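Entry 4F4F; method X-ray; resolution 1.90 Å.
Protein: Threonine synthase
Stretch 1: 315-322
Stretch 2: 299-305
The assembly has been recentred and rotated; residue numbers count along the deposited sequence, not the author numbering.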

# COMPACT_ATOMS: atom_id res chain seq x y z
N ILE A 315 0.52 -12.73 -4.57
CA ILE A 315 -0.30 -12.16 -5.65
C ILE A 315 -0.25 -13.02 -6.90
O ILE A 315 0.81 -13.55 -7.25
CB ILE A 315 0.15 -10.74 -6.07
CG1 ILE A 315 1.66 -10.68 -6.42
CG2 ILE A 315 -0.21 -9.74 -4.98
CD1 ILE A 315 2.07 -9.58 -7.40
N GLN A 316 -1.40 -13.12 -7.58
CA GLN A 316 -1.45 -13.71 -8.92
C GLN A 316 -1.11 -12.65 -9.98
O GLN A 316 -0.34 -12.89 -10.90
CB GLN A 316 -2.84 -14.31 -9.18
CG GLN A 316 -2.88 -15.08 -10.49
CD GLN A 316 -4.03 -16.07 -10.55
OE1 GLN A 316 -5.20 -15.68 -10.56
NE2 GLN A 316 -3.71 -17.34 -10.61
N ILE A 317 -1.69 -11.46 -9.81
CA ILE A 317 -1.42 -10.29 -10.64
C ILE A 317 -1.13 -9.08 -9.74
O ILE A 317 -1.47 -9.06 -8.57
CB ILE A 317 -2.58 -9.95 -11.60
CG1 ILE A 317 -3.88 -9.66 -10.83
CG2 ILE A 317 -2.79 -11.05 -12.64
CD1 ILE A 317 -5.05 -9.23 -11.73
N SER A 318 -0.49 -8.07 -10.30
CA SER A 318 -0.08 -6.93 -9.51
C SER A 318 -0.95 -5.71 -9.91
O SER A 318 -0.78 -5.15 -10.99
CB SER A 318 1.39 -6.67 -9.76
OG SER A 318 1.88 -5.68 -8.91
N SER A 319 -1.84 -5.31 -9.01
CA SER A 319 -2.93 -4.41 -9.38
C SER A 319 -2.46 -3.03 -9.92
O SER A 319 -3.09 -2.47 -10.81
CB SER A 319 -3.88 -4.23 -8.20
OG SER A 319 -3.28 -3.38 -7.22
N ASN A 320 -1.35 -2.51 -9.44
CA ASN A 320 -0.88 -1.20 -9.90
C ASN A 320 0.19 -1.25 -10.97
O ASN A 320 0.67 -0.21 -11.42
CB ASN A 320 -0.37 -0.40 -8.72
CG ASN A 320 -1.49 -0.01 -7.80
OD1 ASN A 320 -2.35 0.75 -8.19
ND2 ASN A 320 -1.51 -0.54 -6.59
N PHE A 321 0.57 -2.45 -11.40
CA PHE A 321 1.58 -2.56 -12.49
C PHE A 321 1.13 -1.80 -13.75
O PHE A 321 1.95 -1.21 -14.46
CB PHE A 321 1.84 -4.03 -12.81
CG PHE A 321 2.98 -4.26 -13.76
CD1 PHE A 321 4.25 -3.80 -13.48
CD2 PHE A 321 2.78 -4.98 -14.92
CE1 PHE A 321 5.31 -4.04 -14.35
CE2 PHE A 321 3.82 -5.20 -15.80
CZ PHE A 321 5.09 -4.74 -15.51
N GLU A 322 -0.17 -1.77 -13.98
CA GLU A 322 -0.78 -1.01 -15.08
C GLU A 322 -0.38 0.45 -15.09
O GLU A 322 -0.23 1.02 -16.17
CB GLU A 322 -2.32 -1.15 -15.06
CG GLU A 322 -3.05 -0.32 -16.12
CD GLU A 322 -4.55 -0.55 -16.17
OE1 GLU A 322 -5.05 -1.52 -15.55
OE2 GLU A 322 -5.22 0.23 -16.86
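Stretch 2 (299-305) AYEMRGV

Stretch 2 begins as a strand, residues 299-301, and runs on as an extended loop to Val305. Its path lies along Ile315 to Phe321 in the reverse sense: Val305 sits by Gln316, Met302 by Ile317, and Tyr300 by Ser318 and Phe321. The CA atoms come closest at Gln316 and Val305, 5.7 Å apart. Stretch 1 is loop until Ser318, where a type I turn leads to Phe321. The turn is closed by a hydrogen bond from Phe321 N to Ser318 O, 3.0 Å.

In the strand and the residues after it, side chains alternate. Tyr300 and Met302 point toward stretch 1, while Glu301 and Arg303 point away. Val305 again points toward it.

Tyr300 is buried, with chi1 t and chi2 at 88°. This conformation extends the ring so that its hydroxyl reaches the backbone of stretch 1. Ser318 N donates to Tyr300 OH at 2.8 Å, nearly straight at 173°, and approaches at the ring edge, near the ring plane. Ile317 CB lies 3.4 Å from the same Tyr300 OH. Phe321 is also t at chi1 and points toward stretch 2. Its ring lies near parallel to that of Tyr300, with planes at 9°. The rings are slid apart, with centroids 5.2 Å from each other, so they barely overlap. The closest atoms are Phe321 CD2 and Tyr300 CE1, at 3.6 Å.

Ile317 has chi1 p and chi2 t. Its CG2 methyl packs on Met302 CG at 3.5 Å and lies 4.3 Å from Tyr300 CE2. CD1 extends away from these contacts. Met302 adopts m, t, p. The final turn about chi3 brings its methyl back toward Gln316, with Met302 CE 3.1 Å from Gln316 OE1, a close contact.

Gln316 is t at chi1 and chi2, so its chain extends toward stretch 2. Chi3 at 65° orients the amide so that Gln316 NE2 donates to Arg303 O at 2.9 Å and 172°. The backbone carbonyl of Arg303 thus faces stretch 1 although its side chain, m, t, t, points away. A water adds a second link: it accepts from Arg303 N at 3.0 Å and donates to Gln316 O at 2.7 Å.

Gly304 has no side chain, and little of its surface is covered by stretch 1. Val305, with chi1 t, places CG2 3.6 Å from Gln316 CB. This contact lies near the base of the glutamine, and Val305 CG2 is also 4.0 Å from Gln316 NE2. In total the two stretches bury 448 Å².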

# COMPACT_ATOMS: atom_id res chain seq x y z
N ALA A 299 7.13 -11.35 -20.29
CA ALA A 299 5.91 -12.17 -20.33
C ALA A 299 5.25 -12.04 -18.96
O ALA A 299 5.68 -12.64 -17.96
CB ALA A 299 6.26 -13.63 -20.63
N TYR A 300 4.22 -11.20 -18.90
CA TYR A 300 3.45 -11.06 -17.68
C TYR A 300 2.38 -12.10 -17.76
O TYR A 300 1.36 -11.90 -18.43
CB TYR A 300 2.85 -9.68 -17.63
CG TYR A 300 2.07 -9.31 -16.39
CD1 TYR A 300 2.71 -8.77 -15.29
CD2 TYR A 300 0.68 -9.42 -16.37
CE1 TYR A 300 1.99 -8.37 -14.17
CE2 TYR A 300 -0.05 -9.03 -15.26
CZ TYR A 300 0.61 -8.49 -14.17
OH TYR A 300 -0.11 -8.06 -13.07
N GLU A 301 2.63 -13.24 -17.12
CA GLU A 301 1.82 -14.43 -17.29
C GLU A 301 1.36 -14.96 -15.95
O GLU A 301 2.17 -15.27 -15.09
CB GLU A 301 2.60 -15.52 -18.02
CG GLU A 301 2.70 -15.29 -19.52
CD GLU A 301 3.33 -16.45 -20.26
OE1 GLU A 301 3.87 -16.22 -21.37
OE2 GLU A 301 3.28 -17.59 -19.73
N MET A 302 0.05 -15.09 -15.80
CA MET A 302 -0.51 -15.55 -14.53
C MET A 302 -0.17 -17.02 -14.32
O MET A 302 -0.24 -17.81 -15.24
CB MET A 302 -2.00 -15.38 -14.55
CG MET A 302 -2.43 -13.93 -14.66
SD MET A 302 -4.20 -13.84 -14.94
CE MET A 302 -4.75 -14.50 -13.36
N ARG A 303 0.19 -17.38 -13.11
CA ARG A 303 0.41 -18.77 -12.73
C ARG A 303 -0.32 -18.98 -11.41
O ARG A 303 -0.87 -18.03 -10.83
CB ARG A 303 1.91 -19.07 -12.60
CG ARG A 303 2.70 -18.98 -13.90
CD ARG A 303 4.18 -19.27 -13.64
NE ARG A 303 5.01 -19.39 -14.85
CZ ARG A 303 6.32 -19.67 -14.83
NH1 ARG A 303 6.97 -19.83 -13.68
NH2 ARG A 303 7.00 -19.76 -15.97
N GLY A 304 -0.36 -20.22 -10.94
CA GLY A 304 -1.09 -20.55 -9.72
C GLY A 304 -0.47 -19.81 -8.55
O GLY A 304 0.72 -19.55 -8.56
N VAL A 305 -1.28 -19.45 -7.56
CA VAL A 305 -0.80 -18.72 -6.39
C VAL A 305 -0.25 -19.71 -5.36
O VAL A 305 -0.95 -20.64 -4.99
CB VAL A 305 -1.94 -17.90 -5.77
CG1 VAL A 305 -1.48 -17.20 -4.50
CG2 VAL A 305 -2.48 -16.92 -6.79
O HOH W 1 1.03 -15.23 -11.27